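MCG133388, isoform CRA_f (Mus musculus, PDB 4ZPO) probably mediates calcium-dependent cell adhesion and may help establish specific neuronal connections in the brain, here through its first three extracellular cadherin repeats. Local coordinates at residues E8-T14 with V57-R63; L30-R36 with L48-S52; F286-R292 with G303-V309. All blocks are in the same frame, centred on the assembly; numbering follows the deposited sequence.

Overall arrangement
The three contacts lie along a rod of three cadherin repeats. Contacts 1 and 2 belong to the first repeat and contact 3 to the third. From the N terminus, the chain leaves strand 2-7 into segment 8-14, which pairs with 57-63 to close the loop of contact 1. Contact 2 is nested inside that loop: helix 29-32 and the residues after it meet the turn that follows strand 46-48. The centres of contacts 1 and 2 are about 21 Å apart, and they do not touch. Contact 3 comes later in series, as the hairpin of strands 286-295 and 302-310. Its centre lies about 87 Å from that of contact 1 and about 108 Å from that of contact 2.

Contact 1: residues E8-T14 with V57-R63; sequences EESEPGT and VSQKIDR. With CA (calcium ion), chain H; CA (calcium ion), chain G.
Both segments are mostly extended and irregular; only Val57 still belongs to a strand. Glu9 has positive phi (64°, psi 18°). Glu9 lies opposite Ile61 (CA-CA 5.3 Å) and Pro12 opposite Val57 (5.0 Å). Pro12 and Gly13 are the central residues of a type II turn from Glu11 to Thr14. At Gly13 (phi 112°, psi -7°) a CB would jam against the preceding carbonyl oxygen, which calls for glycine. Thr14 N bonds to Glu11 O at 3.2 Å, and Thr14 OG1 very shortly to the same oxygen at 2.4 Å.

Backbone hydrogen bonds run from Gly13 N to Val57 O (2.8 Å), Val57 N to Thr14 O (3.0 Å) and Glu9 N to Ile61 O (3.0 Å).

Val57 CG2 makes an apolar contact with Thr14 CB (3.9 Å). The all-trans Lys60 lays CE against the carbonyl Glu9 O (3.3 Å). Lys60 NZ is 4.1 Å from both Glu9 OE1 and Glu11 OE2, beyond a salt bridge.

At the other end calcium joins the segments. Glu8 OE2 (t, t; 2.4 Å), Glu9 OE2 (m, m; 2.7 Å) and Asp62 OD1 (2.4 Å) bind one ion with Glu64 and Asp99. Sharing it lets these oxygens lie 2.9 Å apart. Glu8 OE1 binds a second ion at 2.7 Å. Arg63 N bonds weakly to Glu8 OE2 (3.3 Å). Asp62, N-cap of helix 63-66, hydrogen-bonds Ser65 OG through OD2. This is part of the EC1-EC2 calcium site characteristic of cadherins.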
loop_
_atom_site.group_PDB
_atom_site.type_symbol
_atom_site.label_atom_id
_atom_site.label_comp_id
_atom_site.label_asym_id
_atom_site.label_seq_id
_atom_site.Cartn_x
_atom_site.Cartn_y
_atom_site.Cartn_z
ATOM N N GLU A 8 28.808 -13.816 13.567
ATOM C CA GLU A 8 28.924 -12.590 12.787
ATOM C C GLU A 8 28.935 -11.361 13.697
ATOM O O GLU A 8 28.349 -11.384 14.781
ATOM C CB GLU A 8 27.769 -12.504 11.786
ATOM C CG GLU A 8 27.792 -11.294 10.875
ATOM C CD GLU A 8 26.409 -10.933 10.363
ATOM O OE1 GLU A 8 25.458 -11.702 10.623
ATOM O OE2 GLU A 8 26.272 -9.877 9.710
ATOM N N GLU A 9 29.615 -10.305 13.255
ATOM C CA GLU A 9 29.667 -9.023 13.963
ATOM C C GLU A 9 30.346 -9.116 15.328
ATOM O O GLU A 9 30.186 -8.231 16.168
ATOM C CB GLU A 9 28.258 -8.440 14.136
ATOM C CG GLU A 9 27.434 -8.380 12.864
ATOM C CD GLU A 9 27.958 -7.367 11.867
ATOM O OE1 GLU A 9 28.759 -6.494 12.265
ATOM O OE2 GLU A 9 27.561 -7.439 10.684
ATOM N N SER A 10 31.102 -10.185 15.549
ATOM C CA SER A 10 31.837 -10.340 16.798
ATOM C C SER A 10 33.035 -9.396 16.825
ATOM O O SER A 10 33.643 -9.124 15.790
ATOM C CB SER A 10 32.292 -11.787 16.984
ATOM O OG SER A 10 33.072 -12.222 15.884
ATOM N N GLU A 11 33.364 -8.897 18.011
ATOM C CA GLU A 11 34.460 -7.947 18.171
ATOM C C GLU A 11 35.814 -8.575 17.857
ATOM O O GLU A 11 36.027 -9.761 18.115
ATOM C CB GLU A 11 34.463 -7.380 19.592
ATOM C CG GLU A 11 33.322 -6.418 19.874
ATOM C CD GLU A 11 33.423 -5.143 19.058
ATOM O OE1 GLU A 11 34.555 -4.657 18.855
ATOM O OE2 GLU A 11 32.372 -4.632 18.617
ATOM N N PRO A 12 36.733 -7.777 17.287
ATOM C CA PRO A 12 38.103 -8.217 17.001
ATOM C C PRO A 12 38.805 -8.747 18.249
ATOM O O PRO A 12 38.836 -8.068 19.276
ATOM C CB PRO A 12 38.781 -6.943 16.491
ATOM C CG PRO A 12 37.671 -6.136 15.920
ATOM C CD PRO A 12 36.483 -6.408 16.801
ATOM N N GLY A 13 39.360 -9.950 18.153
ATOM C CA GLY A 13 39.989 -10.594 19.289
ATOM C C GLY A 13 39.194 -11.803 19.737
ATOM O O GLY A 13 39.625 -12.558 20.609
ATOM N N THR A 14 38.022 -11.981 19.135
ATOM C CA THR A 14 37.154 -13.111 19.444
ATOM C C THR A 14 37.810 -14.429 19.048
ATOM O O THR A 14 38.333 -14.564 17.942
ATOM C CB THR A 14 35.794 -12.992 18.726
ATOM O OG1 THR A 14 35.178 -11.745 19.070
ATOM C CG2 THR A 14 34.873 -14.136 19.125
ATOM N N VAL A 57 39.539 -13.400 15.473
ATOM C CA VAL A 57 38.975 -12.438 14.535
ATOM C C VAL A 57 39.839 -11.183 14.453
ATOM O O VAL A 57 40.034 -10.489 15.450
ATOM C CB VAL A 57 37.541 -12.042 14.937
ATOM C CG1 VAL A 57 37.000 -10.986 13.993
ATOM C CG2 VAL A 57 36.638 -13.265 14.958
ATOM N N SER A 58 40.359 -10.900 13.261
ATOM C CA SER A 58 41.204 -9.727 13.054
ATOM C C SER A 58 40.366 -8.472 12.839
ATOM O O SER A 58 40.606 -7.437 13.461
ATOM C CB SER A 58 42.137 -9.942 11.863
ATOM O OG SER A 58 42.833 -8.751 11.538
ATOM N N GLN A 59 39.387 -8.573 11.947
ATOM C CA GLN A 59 38.495 -7.458 11.653
ATOM C C GLN A 59 37.042 -7.913 11.748
ATOM O O GLN A 59 36.733 -9.071 11.466
ATOM C CB GLN A 59 38.789 -6.884 10.265
ATOM C CG GLN A 59 38.043 -5.600 9.946
ATOM C CD GLN A 59 38.227 -5.159 8.507
ATOM O OE1 GLN A 59 38.998 -5.756 7.756
ATOM N NE2 GLN A 59 37.512 -4.110 8.114
ATOM N N LYS A 60 36.160 -7.002 12.150
ATOM C CA LYS A 60 34.738 -7.303 12.285
ATOM C C LYS A 60 34.168 -7.853 10.978
ATOM O O LYS A 60 34.318 -7.244 9.918
ATOM C CB LYS A 60 33.972 -6.053 12.721
ATOM C CG LYS A 60 32.631 -6.334 13.375
ATOM C CD LYS A 60 32.046 -5.067 13.983
ATOM C CE LYS A 60 30.727 -5.343 14.681
ATOM N NZ LYS A 60 30.130 -4.105 15.253
ATOM N N ILE A 61 33.523 -9.013 11.063
ATOM C CA ILE A 61 33.046 -9.722 9.880
ATOM C C ILE A 61 31.553 -9.522 9.641
ATOM O O ILE A 61 30.736 -9.741 10.533
ATOM C CB ILE A 61 33.329 -11.235 9.987
ATOM C CG1 ILE A 61 34.836 -11.489 10.072
ATOM C CG2 ILE A 61 32.726 -11.982 8.808
ATOM C CD1 ILE A 61 35.197 -12.944 10.279
ATOM N N ASP A 62 31.207 -9.103 8.427
ATOM C CA ASP A 62 29.811 -8.961 8.034
ATOM C C ASP A 62 29.405 -10.116 7.127
ATOM O O ASP A 62 29.882 -10.223 5.997
ATOM C CB ASP A 62 29.582 -7.622 7.330
ATOM C CG ASP A 62 28.116 -7.350 7.056
ATOM O OD1 ASP A 62 27.266 -7.862 7.813
ATOM O OD2 ASP A 62 27.816 -6.619 6.089
ATOM N N ARG A 63 28.528 -10.982 7.626
ATOM C CA ARG A 63 28.131 -12.177 6.888
ATOM C C ARG A 63 27.368 -11.833 5.612
ATOM O O ARG A 63 27.448 -12.555 4.619
ATOM C CB ARG A 63 27.277 -13.092 7.768
ATOM C CG ARG A 63 27.089 -14.490 7.199
ATOM C CD ARG A 63 25.703 -15.027 7.510
ATOM N NE ARG A 63 24.662 -14.198 6.911
ATOM C CZ ARG A 63 24.191 -14.362 5.678
ATOM N NH1 ARG A 63 23.247 -13.555 5.216
ATOM N NH2 ARG A 63 24.669 -15.331 4.908
HETATM CA CA CA H . 25.295 -7.730 9.190
HETATM CA CA CA G . 23.120 -11.095 9.492
#

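Contact 2: residues L30-R36 with L48-S52; sequences LLSRRLR and LSLVS
Helix 29-32 ends within segment 30-36 in a Schellman motif. Arg34 has positive phi (54°, psi 72°); Leu35 N bonds to Leu30 O (2.9 Å), and Arg34 N weakly to Leu31 O (3.0 Å). Leu48 ends a strand. Ser49 opens an ST turn, its OG accepting from Val51 N at 3.1 Å, and 50-52 have helical angles without helical bonds. The nearest CA atoms are Leu30-Leu50 (6.1 Å) and Arg36-Leu48 (6.7 Å).

No hydrogen bond crosses; leucines make the contact. Leu35 and Leu48 (both t, p) point toward the other segment, with Leu35 CG 3.6 Å from Leu48 CD2. Leu50 (m, t) reaches across: CD2 lies 3.6 Å from Leu35 O and 4.0 Å from Leu35 CB, and CD1 4.1 Å from Leu31 CD2. Leu30 (m, p) puts CD2 3.3 Å from Leu50 O. Arg36 points away and forms a salt bridge with Glu82. Leu35 continues onto Val79 and Thr81 of strand 74-81. The leucine cluster joins a helix end to a turn between strands, at the end of the first cadherin repeat away from the calcium site.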
loop_
_atom_site.group_PDB
_atom_site.type_symbol
_atom_site.label_atom_id
_atom_site.label_comp_id
_atom_site.label_asym_id
_atom_site.label_seq_id
_atom_site.Cartn_x
_atom_site.Cartn_y
_atom_site.Cartn_z
ATOM N N LEU A 30 55.442 -24.050 17.256
ATOM C CA LEU A 30 54.823 -22.925 16.566
ATOM C C LEU A 30 55.859 -22.064 15.848
ATOM O O LEU A 30 55.574 -21.480 14.802
ATOM C CB LEU A 30 54.021 -22.067 17.550
ATOM C CG LEU A 30 52.655 -22.584 18.016
ATOM C CD1 LEU A 30 52.779 -23.778 18.958
ATOM C CD2 LEU A 30 51.863 -21.468 18.674
ATOM N N LEU A 31 57.059 -21.985 16.415
ATOM C CA LEU A 31 58.138 -21.205 15.818
ATOM C C LEU A 31 58.983 -22.045 14.866
ATOM O O LEU A 31 59.265 -21.628 13.742
ATOM C CB LEU A 31 59.026 -20.600 16.907
ATOM C CG LEU A 31 58.497 -19.351 17.612
ATOM C CD1 LEU A 31 59.399 -18.969 18.773
ATOM C CD2 LEU A 31 58.376 -18.202 16.625
ATOM N N SER A 32 59.382 -23.228 15.326
ATOM C CA SER A 32 60.250 -24.113 14.553
ATOM C C SER A 32 59.618 -24.533 13.229
ATOM O O SER A 32 60.302 -24.635 12.211
ATOM C CB SER A 32 60.606 -25.354 15.374
ATOM O OG SER A 32 61.298 -24.999 16.560
ATOM N N ARG A 33 58.312 -24.777 13.247
ATOM C CA ARG A 33 57.605 -25.188 12.040
ATOM C C ARG A 33 56.923 -24.002 11.366
ATOM O O ARG A 33 56.214 -24.167 10.372
ATOM C CB ARG A 33 56.584 -26.281 12.361
ATOM C CG ARG A 33 57.199 -27.539 12.954
ATOM C CD ARG A 33 56.223 -28.702 12.926
ATOM N NE ARG A 33 55.849 -29.060 11.561
ATOM C CZ ARG A 33 55.029 -30.058 11.249
ATOM N NH1 ARG A 33 54.496 -30.805 12.206
ATOM N NH2 ARG A 33 54.742 -30.310 9.979
ATOM N N ARG A 34 57.148 -22.811 11.919
ATOM C CA ARG A 34 56.653 -21.563 11.341
ATOM C C ARG A 34 55.149 -21.577 11.083
ATOM O O ARG A 34 54.711 -21.640 9.935
ATOM C CB ARG A 34 57.397 -21.254 10.039
ATOM C CG ARG A 34 58.813 -20.745 10.241
ATOM C CD ARG A 34 59.572 -20.697 8.924
ATOM N NE ARG A 34 60.693 -19.763 8.970
ATOM C CZ ARG A 34 61.594 -19.631 8.004
ATOM N NH1 ARG A 34 61.514 -20.381 6.913
ATOM N NH2 ARG A 34 62.580 -18.752 8.130
ATOM N N LEU A 35 54.365 -21.521 12.156
ATOM C CA LEU A 35 52.913 -21.460 12.040
ATOM C C LEU A 35 52.529 -20.185 11.299
ATOM O O LEU A 35 53.091 -19.120 11.552
ATOM C CB LEU A 35 52.255 -21.517 13.419
ATOM C CG LEU A 35 50.774 -21.889 13.445
ATOM C CD1 LEU A 35 50.529 -23.163 12.653
ATOM C CD2 LEU A 35 50.297 -22.049 14.880
ATOM N N ARG A 36 51.576 -20.296 10.380
ATOM C CA ARG A 36 51.360 -19.238 9.403
ATOM C C ARG A 36 50.025 -19.370 8.674
ATOM O O ARG A 36 49.572 -20.478 8.389
ATOM C CB ARG A 36 52.511 -19.253 8.392
ATOM C CG ARG A 36 52.480 -18.168 7.337
ATOM C CD ARG A 36 53.138 -18.671 6.063
ATOM N NE ARG A 36 54.244 -19.578 6.358
ATOM C CZ ARG A 36 54.869 -20.321 5.449
ATOM N NH1 ARG A 36 54.498 -20.268 4.177
ATOM N NH2 ARG A 36 55.863 -21.117 5.812
ATOM N N LEU A 48 46.435 -15.497 13.168
ATOM C CA LEU A 48 46.942 -16.692 13.823
ATOM C C LEU A 48 48.087 -16.324 14.761
ATOM O O LEU A 48 49.133 -15.848 14.321
ATOM C CB LEU A 48 47.397 -17.720 12.788
ATOM C CG LEU A 48 47.680 -19.137 13.288
ATOM C CD1 LEU A 48 46.505 -19.664 14.091
ATOM C CD2 LEU A 48 47.976 -20.049 12.111
ATOM N N SER A 49 47.876 -16.535 16.056
ATOM C CA SER A 49 48.854 -16.147 17.067
ATOM C C SER A 49 49.999 -17.149 17.169
ATOM O O SER A 49 49.798 -18.353 17.026
ATOM C CB SER A 49 48.174 -15.992 18.429
ATOM O OG SER A 49 49.096 -15.561 19.417
ATOM N N LEU A 50 51.204 -16.641 17.410
ATOM C CA LEU A 50 52.366 -17.495 17.635
ATOM C C LEU A 50 52.517 -17.806 19.118
ATOM O O LEU A 50 53.321 -18.652 19.505
ATOM C CB LEU A 50 53.640 -16.834 17.103
ATOM C CG LEU A 50 53.812 -16.765 15.586
ATOM C CD1 LEU A 50 55.124 -16.081 15.229
ATOM C CD2 LEU A 50 53.746 -18.156 14.974
ATOM N N VAL A 51 51.738 -17.113 19.942
ATOM C CA VAL A 51 51.785 -17.305 21.387
ATOM C C VAL A 51 50.770 -18.348 21.840
ATOM O O VAL A 51 51.137 -19.408 22.344
ATOM C CB VAL A 51 51.520 -15.987 22.142
ATOM C CG1 VAL A 51 51.530 -16.226 23.645
ATOM C CG2 VAL A 51 52.548 -14.941 21.758
ATOM N N SER A 52 49.491 -18.037 21.658
ATOM C CA SER A 52 48.419 -18.934 22.070
ATOM C C SER A 52 48.151 -20.003 21.016
ATOM O O SER A 52 47.620 -21.071 21.324
ATOM C CB SER A 52 47.141 -18.144 22.353
ATOM O OG SER A 52 46.723 -17.428 21.204
#

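Contact 3: residues F286-R292 with G303-V309; sequences FYEIHAR and GHCVIQV
Segments 286-292 and 303-309 are neighbouring antiparallel strands. Their axes approach to 4.5 Å, and their N-to-C directions differ by 161°. Tyr287-Val309, Ile289-Ile307 and Ala291-Cys305 are hydrogen-bonded pairs, with CA-CA distances of 4.8 to 4.9 Å. Glu288-Gln308, His290-Val306 and Arg292-His304 are the non-hydrogen-bonded pairs, at 4.6 to 4.7 Å.

Each hydrogen-bonded pair makes two bonds. Tyr287 N gives to Val309 O (2.8 Å) and Val309 N to Tyr287 O (2.6 Å). Ile289 N gives to Ile307 O and Ile307 N to Ile289 O, both at 2.6 Å. Ala291 N gives to Cys305 O (2.7 Å) and Cys305 N to Ala291 O (3.1 Å). CA-H...O contacts lie between them, such as Glu288 CA to Ile307 O at 3.4 Å.

One face carries Tyr287, Ile289, Ala291, Cys305, Ile307 and Val309. Ile289 and Ile307 are both m, t, with their CB atoms 4.0 Å apart; Ile289 CD1 reaches Val309 CG2 at 4.0 Å. This face packs on strand 231-238 and helix 258-263.

The other face carries Glu288, His290, Arg292, His304, Val306 and Gln308. His290 (chi1 178°, t) and His304 (chi1 -59°, m) share a hydrogen bond between His290 NE2 and His304 ND1 (3.1 Å). Their rings meet rim to rim, centroids 5.2 Å apart and planes at 32°. Glu288 CG lies 3.6 Å from Val306 CG1. Arg292 forms a salt bridge with Asp254 and bonds to Ser251, while Gln308 bonds to Arg219. The pair is the F-G hairpin of the Greek-key beta-sandwich typical of a cadherin repeat.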
loop_
_atom_site.group_PDB
_atom_site.type_symbol
_atom_site.label_atom_id
_atom_site.label_comp_id
_atom_site.label_asym_id
_atom_site.label_seq_id
_atom_site.Cartn_x
_atom_site.Cartn_y
_atom_site.Cartn_z
ATOM N N PHE A 286 -55.688 24.214 -11.760
ATOM C CA PHE A 286 -54.445 23.613 -11.291
ATOM C C PHE A 286 -53.517 23.196 -12.429
ATOM O O PHE A 286 -53.965 22.893 -13.535
ATOM C CB PHE A 286 -54.745 22.400 -10.404
ATOM C CG PHE A 286 -55.500 21.304 -11.105
ATOM C CD1 PHE A 286 -56.882 21.342 -11.191
ATOM C CD2 PHE A 286 -54.828 20.233 -11.671
ATOM C CE1 PHE A 286 -57.579 20.337 -11.834
ATOM C CE2 PHE A 286 -55.520 19.224 -12.315
ATOM C CZ PHE A 286 -56.898 19.276 -12.396
ATOM N N TYR A 287 -52.219 23.184 -12.141
ATOM C CA TYR A 287 -51.215 22.699 -13.080
ATOM C C TYR A 287 -50.201 21.821 -12.356
ATOM O O TYR A 287 -49.736 22.161 -11.267
ATOM C CB TYR A 287 -50.504 23.863 -13.774
ATOM C CG TYR A 287 -51.412 24.726 -14.619
ATOM C CD1 TYR A 287 -51.849 24.296 -15.863
ATOM C CD2 TYR A 287 -51.824 25.975 -14.174
ATOM C CE1 TYR A 287 -52.677 25.081 -16.641
ATOM C CE2 TYR A 287 -52.651 26.769 -14.946
ATOM C CZ TYR A 287 -53.076 26.317 -16.177
ATOM O OH TYR A 287 -53.901 27.106 -16.949
ATOM N N GLU A 288 -49.858 20.690 -12.962
ATOM C CA GLU A 288 -48.921 19.754 -12.352
ATOM C C GLU A 288 -47.620 19.679 -13.147
ATOM O O GLU A 288 -47.518 18.940 -14.126
ATOM C CB GLU A 288 -49.560 18.370 -12.234
ATOM C CG GLU A 288 -48.699 17.350 -11.517
ATOM C CD GLU A 288 -49.452 16.076 -11.197
ATOM O OE1 GLU A 288 -48.938 14.984 -11.519
ATOM O OE2 GLU A 288 -50.557 16.165 -10.619
ATOM N N ILE A 289 -46.628 20.452 -12.716
ATOM C CA ILE A 289 -45.352 20.540 -13.417
ATOM C C ILE A 289 -44.395 19.422 -13.008
ATOM O O ILE A 289 -44.167 19.186 -11.822
ATOM C CB ILE A 289 -44.670 21.899 -13.161
ATOM C CG1 ILE A 289 -45.607 23.046 -13.545
ATOM C CG2 ILE A 289 -43.360 21.995 -13.934
ATOM C CD1 ILE A 289 -45.018 24.418 -13.307
ATOM N N HIS A 290 -43.838 18.738 -14.004
ATOM C CA HIS A 290 -42.871 17.675 -13.771
ATOM C C HIS A 290 -41.450 18.185 -13.993
ATOM O O HIS A 290 -41.048 18.453 -15.126
ATOM C CB HIS A 290 -43.160 16.483 -14.689
ATOM C CG HIS A 290 -42.180 15.357 -14.553
ATOM N ND1 HIS A 290 -42.002 14.407 -15.536
ATOM C CD2 HIS A 290 -41.334 15.025 -13.552
ATOM C CE1 HIS A 290 -41.084 13.541 -15.147
ATOM N NE2 HIS A 290 -40.661 13.893 -13.946
ATOM N N ALA A 291 -40.694 18.317 -12.905
ATOM C CA ALA A 291 -39.316 18.792 -12.983
ATOM C C ALA A 291 -38.334 17.627 -13.036
ATOM O O ALA A 291 -38.626 16.534 -12.550
ATOM C CB ALA A 291 -39.000 19.700 -11.806
ATOM N N ARG A 292 -37.166 17.867 -13.626
ATOM C CA ARG A 292 -36.171 16.816 -13.809
ATOM C C ARG A 292 -34.751 17.365 -13.692
ATOM O O ARG A 292 -34.412 18.370 -14.314
ATOM C CB ARG A 292 -36.364 16.140 -15.168
ATOM C CG ARG A 292 -35.563 14.867 -15.367
ATOM C CD ARG A 292 -34.617 14.992 -16.551
ATOM N NE ARG A 292 -35.264 15.596 -17.714
ATOM C CZ ARG A 292 -35.962 14.920 -18.619
ATOM N NH1 ARG A 292 -36.114 13.607 -18.504
ATOM N NH2 ARG A 292 -36.512 15.557 -19.643
ATOM N N GLY A 303 -32.941 12.913 -11.202
ATOM C CA GLY A 303 -33.933 12.930 -10.143
ATOM C C GLY A 303 -35.198 13.600 -10.638
ATOM O O GLY A 303 -35.200 14.211 -11.707
ATOM N N HIS A 304 -36.276 13.491 -9.869
ATOM C CA HIS A 304 -37.562 14.016 -10.312
ATOM C C HIS A 304 -38.339 14.702 -9.194
ATOM O O HIS A 304 -38.386 14.219 -8.062
ATOM C CB HIS A 304 -38.407 12.894 -10.917
ATOM C CG HIS A 304 -37.761 12.219 -12.086
ATOM N ND1 HIS A 304 -37.885 12.684 -13.378
ATOM C CD2 HIS A 304 -36.975 11.118 -12.156
ATOM C CE1 HIS A 304 -37.209 11.896 -14.194
ATOM N NE2 HIS A 304 -36.648 10.938 -13.478
ATOM N N CYS A 305 -38.948 15.834 -9.529
ATOM C CA CYS A 305 -39.781 16.575 -8.591
ATOM C C CYS A 305 -41.075 17.006 -9.262
ATOM O O CYS A 305 -41.055 17.702 -10.277
ATOM C CB CYS A 305 -39.040 17.797 -8.049
ATOM S SG CYS A 305 -40.010 18.828 -6.931
ATOM N N VAL A 306 -42.201 16.585 -8.698
ATOM C CA VAL A 306 -43.498 16.985 -9.223
ATOM C C VAL A 306 -44.004 18.224 -8.495
ATOM O O VAL A 306 -44.164 18.216 -7.275
ATOM C CB VAL A 306 -44.534 15.858 -9.097
ATOM C CG1 VAL A 306 -45.914 16.369 -9.466
ATOM C CG2 VAL A 306 -44.143 14.680 -9.975
ATOM N N ILE A 307 -44.245 19.291 -9.250
ATOM C CA ILE A 307 -44.722 20.540 -8.670
ATOM C C ILE A 307 -46.202 20.758 -8.950
ATOM O O ILE A 307 -46.622 20.839 -10.104
ATOM C CB ILE A 307 -43.929 21.744 -9.202
ATOM C CG1 ILE A 307 -42.443 21.578 -8.885
ATOM C CG2 ILE A 307 -44.464 23.037 -8.607
ATOM C CD1 ILE A 307 -41.600 22.748 -9.317
ATOM N N GLN A 308 -46.989 20.849 -7.884
ATOM C CA GLN A 308 -48.421 21.093 -8.004
ATOM C C GLN A 308 -48.730 22.575 -7.829
ATOM O O GLN A 308 -48.510 23.145 -6.760
ATOM C CB GLN A 308 -49.194 20.261 -6.979
ATOM C CG GLN A 308 -49.101 18.762 -7.207
ATOM C CD GLN A 308 -49.819 17.962 -6.140
ATOM O OE1 GLN A 308 -50.016 18.433 -5.021
ATOM N NE2 GLN A 308 -50.220 16.743 -6.486
ATOM N N VAL A 309 -49.236 23.193 -8.891
ATOM C CA VAL A 309 -49.543 24.618 -8.876
ATOM C C VAL A 309 -51.046 24.857 -8.804
ATOM O O VAL A 309 -51.782 24.510 -9.725
ATOM C CB VAL A 309 -48.980 25.325 -10.123
ATOM C CG1 VAL A 309 -49.342 26.797 -10.105
ATOM C CG2 VAL A 309 -47.474 25.142 -10.204
#